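ATP:cob(I)alamin adenosyltransferase (Salmonella enterica subsp. enterica serovar Livingstone, PDB 5CX7) probably converts cob(I)alamin to adenosylcobalamin, the cofactor of propanediol dehydratase, and binds heme in its C-terminal domain. Local coordinates at residues E[25-30]-E[130-135]; E[64-69]-E[75-80]. All blocks are in the same frame, centred on the assembly; numbering follows the deposited sequence.

Contact 1 (E[25-30]-E[130-135]); sequences VERAQQ and DMDIAQ
Arg27 and Asp132 join helix 14-31 to helix 127-139 through a two-pronged salt bridge, and Ile133 fills the interface beneath it. The guanidinium presents its side edge, so that NE of Arg27 meets OD1 of Asp132 at 2.9 Å while NH2 of Arg27 meets OD2 of Asp132 at 2.8 Å. Both carboxylate oxygens are approached from the syn side, but the match is not flat: the carboxylate and guanidinium planes are turned 38° against each other, and the NE bond leaves the carboxylate plane although it stays close to that of the guanidinium. A bend at chi2 (54°) in the otherwise extended chain of Arg27 brings this edge round to the aspartate. The remaining terminal nitrogen, NH1 of Arg27, donates, within the guanidinium plane, to OE1 of Gln30 at 3.0 Å, one turn along the same helix. Three bonds therefore fix the rotation of the guanidinium.

The aliphatic root of Arg27 is used as well. Its CG lies 3.9 Å from CG1 of Ile133, whose chain continues inward until CD1 of Ile133 rests 3.9 Å from CB of Ala28. Polar and apolar layers thus follow one another from the partly exposed salt bridge to the buried Ile133 and Ala28. The segment axes come within 8.8 Å and run roughly antiparallel, at 140°.

Val25 points away from helix 127-139 and touches the heme, so helix 14-31 carries the pocket on another side. Below the salt bridge, Ile133 also packs on Ala24 and Leu31 of helix 14-31 and on Ile122 of strand 115-123, wedged between helix and sheet, while Ala28 leans on Val35 and Met52 in the loops.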
ATOM      1  N   VAL E  25       7.148 -27.285  16.037  1.00 16.07           N
ATOM      2  CA  VAL E  25       6.889 -28.200  14.923  1.00 16.21           C
ATOM      3  C   VAL E  25       6.539 -29.610  15.422  1.00 18.89           C
ATOM      4  O   VAL E  25       5.592 -30.249  14.929  1.00 20.47           O
ATOM      5  CB  VAL E  25       8.100 -28.250  13.985  1.00 16.91           C
ATOM      6  CG1 VAL E  25       8.036 -29.401  12.973  1.00 19.60           C
ATOM      7  CG2 VAL E  25       8.249 -26.943  13.222  1.00 17.02           C
ATOM      8  N   GLU E  26       7.297 -30.110  16.410  1.00 18.96           N
ATOM      9  CA  GLU E  26       6.990 -31.425  17.017  1.00 21.56           C
ATOM     10  C   GLU E  26       5.548 -31.483  17.571  1.00 19.89           C
ATOM     11  O   GLU E  26       4.830 -32.459  17.357  1.00 21.23           O
ATOM     12  CB  GLU E  26       8.024 -31.796  18.095  1.00 22.32           C
ATOM     13  CG  GLU E  26       9.345 -32.202  17.425  1.00 27.73           C
ATOM     14  CD  GLU E  26      10.479 -32.484  18.412  1.00 32.18           C
ATOM     15  OE1 GLU E  26      10.263 -32.335  19.652  1.00 39.14           O
ATOM     16  OE2 GLU E  26      11.592 -32.820  17.947  1.00 37.30           O
ATOM     17  N   ARG E  27       5.148 -30.469  18.313  1.00 17.05           N
ATOM     18  CA  ARG E  27       3.816 -30.418  18.852  1.00 18.30           C
ATOM     19  C   ARG E  27       2.739 -30.348  17.750  1.00 20.23           C
ATOM     20  O   ARG E  27       1.702 -31.041  17.838  1.00 15.89           O
ATOM     21  CB  ARG E  27       3.651 -29.225  19.831  1.00 18.86           C
ATOM     22  CG  ARG E  27       2.306 -29.134  20.513  1.00 19.71           C
ATOM     23  CD  ARG E  27       1.982 -30.484  21.213  1.00 19.92           C
ATOM     24  NE  ARG E  27       0.718 -30.378  21.903  1.00 16.09           N
ATOM     25  CZ  ARG E  27      -0.029 -31.418  22.300  1.00 19.86           C
ATOM     26  NH1 ARG E  27       0.371 -32.669  22.089  1.00 16.37           N
ATOM     27  NH2 ARG E  27      -1.235 -31.203  22.892  1.00 17.75           N
ATOM     28  N   ALA E  28       2.983 -29.506  16.713  1.00 17.33           N
ATOM     29  CA  ALA E  28       2.061 -29.474  15.589  1.00 16.76           C
ATOM     30  C   ALA E  28       1.935 -30.856  14.894  1.00 18.14           C
ATOM     31  O   ALA E  28       0.816 -31.298  14.532  1.00 18.78           O
ATOM     32  CB  ALA E  28       2.522 -28.416  14.584  1.00 15.41           C
ATOM     33  N   GLN E  29       3.050 -31.552  14.716  1.00 18.85           N
ATOM     34  CA  GLN E  29       3.025 -32.948  14.230  1.00 23.53           C
ATOM     35  C   GLN E  29       2.158 -33.880  15.122  1.00 25.00           C
ATOM     36  O   GLN E  29       1.381 -34.662  14.595  1.00 22.71           O
ATOM     37  CB  GLN E  29       4.435 -33.521  14.108  1.00 25.96           C
ATOM     38  CG  GLN E  29       5.197 -32.917  12.965  1.00 28.95           C
ATOM     39  CD  GLN E  29       6.672 -33.270  12.961  1.00 31.69           C
ATOM     40  OE1 GLN E  29       7.226 -33.689  13.959  1.00 31.21           O
ATOM     41  NE2 GLN E  29       7.291 -33.106  11.839  1.00 32.19           N
ATOM     42  N   GLN E  30       2.264 -33.751  16.451  1.00 22.14           N
ATOM     43  CA  GLN E  30       1.460 -34.554  17.343  1.00 23.65           C
ATOM     44  C   GLN E  30      -0.012 -34.272  17.152  1.00 24.68           C
ATOM     45  O   GLN E  30      -0.837 -35.177  17.248  1.00 23.84           O
ATOM     46  CB  GLN E  30       1.809 -34.297  18.820  1.00 26.78           C
ATOM     47  CG  GLN E  30       3.147 -34.890  19.229  1.00 28.76           C
ATOM     48  CD  GLN E  30       3.695 -34.389  20.571  1.00 28.26           C
ATOM     49  OE1 GLN E  30       3.079 -33.613  21.294  1.00 22.02           O
ATOM     50  NE2 GLN E  30       4.978 -34.653  20.766  1.00 34.97           N
ATOM     51  N   ASP E 130      -3.338 -23.438  18.053  1.00 13.83           N
ATOM     52  CA  ASP E 130      -2.239 -22.536  17.894  1.00 13.42           C
ATOM     53  C   ASP E 130      -1.667 -22.109  19.244  1.00 12.15           C
ATOM     54  O   ASP E 130      -0.452 -22.106  19.414  1.00 12.76           O
ATOM     55  CB  ASP E 130      -2.677 -21.245  17.137  1.00 12.86           C
ATOM     56  CG  ASP E 130      -3.034 -21.447  15.710  1.00 14.47           C
ATOM     57  OD1 ASP E 130      -2.675 -22.428  15.003  1.00 13.99           O
ATOM     58  OD2 ASP E 130      -3.681 -20.469  15.129  1.00 14.41           O
ATOM     59  N   MET E 131      -2.538 -21.870  20.215  1.00 11.35           N
ATOM     60  CA  MET E 131      -2.126 -21.566  21.548  1.00 11.98           C
ATOM     61  C   MET E 131      -1.391 -22.768  22.185  1.00 12.83           C
ATOM     62  O   MET E 131      -0.437 -22.585  22.931  1.00 12.26           O
ATOM     63  CB  MET E 131      -3.297 -21.116  22.395  1.00 11.87           C
ATOM     64  CG  MET E 131      -3.846 -19.705  21.959  1.00 12.25           C
ATOM     65  SD  MET E 131      -5.370 -19.259  22.715  1.00 16.09           S
ATOM     66  CE  MET E 131      -4.765 -18.955  24.366  1.00 16.37           C
ATOM     67  N   ASP E 132      -1.944 -23.937  22.051  1.00 15.01           N
ATOM     68  CA  ASP E 132      -1.323 -25.175  22.583  1.00 14.72           C
ATOM     69  C   ASP E 132       0.061 -25.348  22.061  1.00 17.30           C
ATOM     70  O   ASP E 132       1.025 -25.575  22.831  1.00 18.37           O
ATOM     71  CB  ASP E 132      -2.221 -26.345  22.194  1.00 15.22           C
ATOM     72  CG  ASP E 132      -1.692 -27.748  22.684  1.00 16.36           C
ATOM     73  OD1 ASP E 132      -0.491 -27.920  22.844  1.00 16.34           O
ATOM     74  OD2 ASP E 132      -2.494 -28.674  22.668  1.00 20.46           O
ATOM     75  N   ILE E 133       0.212 -25.251  20.752  1.00 16.35           N
ATOM     76  CA  ILE E 133       1.537 -25.323  20.127  1.00 14.89           C
ATOM     77  C   ILE E 133       2.526 -24.274  20.643  1.00 15.11           C
ATOM     78  O   ILE E 133       3.626 -24.634  21.004  1.00 13.45           O
ATOM     79  CB  ILE E 133       1.429 -25.259  18.607  1.00 14.18           C
ATOM     80  CG1 ILE E 133       0.665 -26.510  18.063  1.00 16.14           C
ATOM     81  CG2 ILE E 133       2.773 -25.151  17.932  1.00 13.83           C
ATOM     82  CD1 ILE E 133       0.035 -26.313  16.700  1.00 14.72           C
ATOM     83  N   ALA E 134       2.068 -23.025  20.728  1.00 15.16           N
ATOM     84  CA  ALA E 134       2.876 -21.958  21.231  1.00 15.56           C
ATOM     85  C   ALA E 134       3.292 -22.213  22.692  1.00 16.17           C
ATOM     86  O   ALA E 134       4.445 -22.053  23.029  1.00 15.82           O
ATOM     87  CB  ALA E 134       2.129 -20.639  21.119  1.00 14.69           C
ATOM     88  N   GLN E 135       2.350 -22.570  23.526  1.00 15.98           N
ATOM     89  CA  GLN E 135       2.634 -22.842  24.950  1.00 20.75           C
ATOM     90  C   GLN E 135       3.595 -24.004  25.146  1.00 17.29           C
ATOM     91  O   GLN E 135       4.489 -23.939  25.974  1.00 19.32           O
ATOM     92  CB  GLN E 135       1.351 -23.122  25.724  1.00 19.55           C
ATOM     93  CG  GLN E 135       0.461 -21.907  25.929  1.00 22.16           C
ATOM     94  CD  GLN E 135      -1.001 -22.322  26.168  1.00 25.86           C
ATOM     95  OE1 GLN E 135      -1.289 -23.462  26.417  1.00 30.54           O
ATOM     96  NE2 GLN E 135      -1.916 -21.373  26.062  1.00 25.42           N
TER

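Contact 2 (E[64-69]-E[75-80]); sequences PKKAWT and TATHEL
Where Thr69 meets Thr77 and Leu80, methyl groups do the touching, while the His78 ring and the Glu79 carboxylate meet partners within 75-80. One face of the His78 imidazole carries CG of Glu79, offset toward the ring's rim. The Glu79 carboxylate receives Ala76 N at OE1 over 3.0 Å, on the anti side and 32° out of its plane, which links Ala76 to the side chain three residues on. On the helix, the peptide carbonyl of Lys65 is approached from opposite faces: Thr69 N lies 2.8 Å from Lys65 O, and Thr69 OG1 donates to the same Lys65 O at 2.7 Å from above the carbonyl plane.

With chi1 at -61°, OG1 of Thr69 lies beside the backbone N, within reach of Lys65 O, and CG2 is directed to the loop. The methyl CG2 of Thr69 packs 3.5 Å from CD1 of Leu80 and 3.8 Å from CG2 of Thr77, the two threonine side chains crossing at about a right angle. CG2 of Thr77 also sits 3.5 Å from Lys66 O.

The hydroxyls turn to other partners. Thr77 OG1 is hydrogen-bonded with Phe104 O and Gly107 N, and Thr69 OG1 with Val102 N, so both threonines also bond to main chain at Val102, Phe104 and Gly107. The chemistry is thus divided: methyls meet between helix 59-72 and the chain that follows it, while each hydroxyl is satisfied by main chain, so that what passes directly between the two segments is van der Waals packing.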
ATOM      1  N   PRO E  64       3.654 -14.439  11.616  1.00 15.05           N
ATOM      2  CA  PRO E  64       4.592 -13.371  11.942  1.00 14.59           C
ATOM      3  C   PRO E  64       3.888 -12.189  12.551  1.00 12.40           C
ATOM      4  O   PRO E  64       4.452 -11.498  13.441  1.00 12.20           O
ATOM      5  CB  PRO E  64       5.222 -12.990  10.599  1.00 16.35           C
ATOM      6  CG  PRO E  64       4.882 -14.149   9.680  1.00 17.65           C
ATOM      7  CD  PRO E  64       3.735 -14.874  10.204  1.00 16.70           C
ATOM      8  N   LYS E  65       2.689 -11.913  12.092  1.00 12.26           N
ATOM      9  CA  LYS E  65       1.893 -10.830  12.744  1.00 12.15           C
ATOM     10  C   LYS E  65       1.604 -11.080  14.205  1.00 11.94           C
ATOM     11  O   LYS E  65       1.617 -10.154  15.033  1.00 10.82           O
ATOM     12  CB  LYS E  65       0.599 -10.547  11.967  1.00 12.37           C
ATOM     13  CG  LYS E  65       0.930  -9.842  10.618  1.00 13.70           C
ATOM     14  CD  LYS E  65      -0.316  -9.586   9.843  1.00 12.86           C
ATOM     15  CE  LYS E  65       0.053  -8.582   8.672  1.00 14.52           C
ATOM     16  NZ  LYS E  65      -1.162  -8.178   7.967  1.00 14.09           N
ATOM     17  N   LYS E  66       1.208 -12.298  14.529  1.00 11.62           N
ATOM     18  CA  LYS E  66       1.022 -12.613  15.958  1.00 10.80           C
ATOM     19  C   LYS E  66       2.238 -12.372  16.792  1.00  9.50           C
ATOM     20  O   LYS E  66       2.175 -11.895  17.942  1.00 10.77           O
ATOM     21  CB  LYS E  66       0.509 -14.039  16.132  1.00 10.86           C
ATOM     22  CG  LYS E  66      -0.890 -14.281  15.684  1.00 11.48           C
ATOM     23  CD  LYS E  66      -1.325 -15.743  15.989  1.00 11.17           C
ATOM     24  CE  LYS E  66      -2.571 -16.116  15.195  1.00 11.94           C
ATOM     25  NZ  LYS E  66      -2.984 -17.525  15.420  1.00 12.20           N
ATOM     26  N   ALA E  67       3.393 -12.798  16.275  1.00 10.78           N
ATOM     27  CA  ALA E  67       4.632 -12.672  16.982  1.00 11.51           C
ATOM     28  C   ALA E  67       4.988 -11.230  17.172  1.00 11.74           C
ATOM     29  O   ALA E  67       5.371 -10.785  18.296  1.00 10.54           O
ATOM     30  CB  ALA E  67       5.728 -13.387  16.244  1.00 12.74           C
ATOM     31  N   TRP E  68       4.803 -10.450  16.079  1.00 11.14           N
ATOM     32  CA  TRP E  68       5.060  -9.019  16.159  1.00 13.40           C
ATOM     33  C   TRP E  68       4.116  -8.289  17.135  1.00 13.35           C
ATOM     34  O   TRP E  68       4.581  -7.448  17.926  1.00 15.38           O
ATOM     35  CB  TRP E  68       4.908  -8.373  14.765  1.00 13.59           C
ATOM     36  CG  TRP E  68       5.310  -6.948  14.779  1.00 13.38           C
ATOM     37  CD1 TRP E  68       6.534  -6.455  14.578  1.00 15.54           C
ATOM     38  CD2 TRP E  68       4.450  -5.828  14.908  1.00 14.60           C
ATOM     39  NE1 TRP E  68       6.534  -5.067  14.611  1.00 14.93           N
ATOM     40  CE2 TRP E  68       5.270  -4.647  14.802  1.00 15.17           C
ATOM     41  CE3 TRP E  68       3.083  -5.673  15.094  1.00 15.34           C
ATOM     42  CZ2 TRP E  68       4.753  -3.371  14.850  1.00 14.62           C
ATOM     43  CZ3 TRP E  68       2.583  -4.366  15.256  1.00 15.56           C
ATOM     44  CH2 TRP E  68       3.406  -3.256  15.076  1.00 15.53           C
ATOM     45  N   THR E  69       2.837  -8.644  17.100  1.00 12.61           N
ATOM     46  CA  THR E  69       1.854  -8.063  18.009  1.00 13.14           C
ATOM     47  C   THR E  69       2.270  -8.238  19.481  1.00 13.52           C
ATOM     48  O   THR E  69       2.097  -7.345  20.293  1.00 12.80           O
ATOM     49  CB  THR E  69       0.485  -8.725  17.777  1.00 14.17           C
ATOM     50  OG1 THR E  69       0.025  -8.509  16.431  1.00 17.51           O
ATOM     51  CG2 THR E  69      -0.545  -8.189  18.702  1.00 13.94           C
ATOM     52  N   THR E  75       2.075  -8.248  25.067  1.00 14.92           N
ATOM     53  CA  THR E  75       0.956  -9.024  25.503  1.00 18.92           C
ATOM     54  C   THR E  75       0.869 -10.336  24.736  1.00 19.53           C
ATOM     55  O   THR E  75       1.472 -10.468  23.699  1.00 20.68           O
ATOM     56  CB  THR E  75      -0.357  -8.229  25.267  1.00 23.09           C
ATOM     57  OG1 THR E  75      -1.439  -8.905  25.889  1.00 30.05           O
ATOM     58  CG2 THR E  75      -0.617  -8.087  23.820  1.00 26.91           C
ATOM     59  N   ALA E  76       0.142 -11.322  25.240  1.00 15.86           N
ATOM     60  CA  ALA E  76      -0.233 -12.477  24.390  1.00 15.22           C
ATOM     61  C   ALA E  76      -1.425 -11.999  23.506  1.00 14.12           C
ATOM     62  O   ALA E  76      -2.287 -11.187  23.971  1.00 12.31           O
ATOM     63  CB  ALA E  76      -0.644 -13.656  25.219  1.00 16.19           C
ATOM     64  N   THR E  77      -1.521 -12.525  22.296  1.00 12.12           N
ATOM     65  CA  THR E  77      -2.557 -12.051  21.389  1.00 12.67           C
ATOM     66  C   THR E  77      -3.988 -12.410  21.827  1.00 13.26           C
ATOM     67  O   THR E  77      -4.900 -11.624  21.580  1.00 11.33           O
ATOM     68  CB  THR E  77      -2.312 -12.443  19.958  1.00 14.30           C
ATOM     69  OG1 THR E  77      -2.331 -13.883  19.827  1.00 12.36           O
ATOM     70  CG2 THR E  77      -1.024 -11.902  19.452  1.00 14.62           C
ATOM     71  N   HIS E  78      -4.178 -13.517  22.581  1.00 11.85           N
ATOM     72  CA  HIS E  78      -5.518 -13.841  23.090  1.00 13.85           C
ATOM     73  C   HIS E  78      -6.002 -12.846  24.141  1.00 14.11           C
ATOM     74  O   HIS E  78      -7.205 -12.701  24.334  1.00 15.11           O
ATOM     75  CB  HIS E  78      -5.603 -15.301  23.627  1.00 15.57           C
ATOM     76  CG  HIS E  78      -4.826 -15.529  24.878  1.00 16.05           C
ATOM     77  ND1 HIS E  78      -3.470 -15.750  24.914  1.00 19.10           N
ATOM     78  CD2 HIS E  78      -5.234 -15.509  26.174  1.00 21.22           C
ATOM     79  CE1 HIS E  78      -3.071 -15.901  26.177  1.00 18.76           C
ATOM     80  NE2 HIS E  78      -4.125 -15.743  26.961  1.00 20.65           N
ATOM     81  N   GLU E  79      -5.093 -12.152  24.804  1.00 14.97           N
ATOM     82  CA  GLU E  79      -5.397 -11.131  25.767  1.00 16.41           C
ATOM     83  C   GLU E  79      -5.896  -9.835  25.109  1.00 19.90           C
ATOM     84  O   GLU E  79      -6.414  -9.006  25.795  1.00 17.02           O
ATOM     85  CB  GLU E  79      -4.194 -10.843  26.646  1.00 21.67           C
ATOM     86  CG  GLU E  79      -3.571 -12.109  27.266  1.00 25.27           C
ATOM     87  CD  GLU E  79      -2.471 -11.844  28.255  1.00 33.99           C
ATOM     88  OE1 GLU E  79      -1.482 -11.205  27.818  1.00 35.40           O
ATOM     89  OE2 GLU E  79      -2.548 -12.344  29.404  1.00 40.65           O
ATOM     90  N   LEU E  80      -5.775  -9.708  23.791  1.00 19.24           N
ATOM     91  CA  LEU E  80      -6.379  -8.582  23.072  1.00 17.26           C
ATOM     92  C   LEU E  80      -7.819  -8.809  22.621  1.00 17.71           C
ATOM     93  O   LEU E  80      -8.448  -7.875  22.198  1.00 15.72           O
ATOM     94  CB  LEU E  80      -5.479  -8.250  21.896  1.00 14.67           C
ATOM     95  CG  LEU E  80      -4.052  -7.808  22.159  1.00 16.54           C
ATOM     96  CD1 LEU E  80      -3.303  -7.625  20.847  1.00 16.44           C
ATOM     97  CD2 LEU E  80      -3.985  -6.550  23.011  1.00 19.38           C
TER

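Contact 2 is the more deeply buried, all four of its touching residues being buried in the assembly, whereas contact 1 reaches the surface at its charged end. They share no helix: 25-30 with 130-135 joins two helices distant in sequence, and 64-69 with 75-80 folds a helix against its own following loop, nested within the stretch that contact 1 closes. The chemistry follows position, a salt bridge over an apolar layer in one and methyl packing in the other. Helix 127-139 connects them, since Asp130 OD2 pairs with Lys66 NZ at 3.0 Å, a lysine also bound to Gly105 O, and Met131 packs on His78.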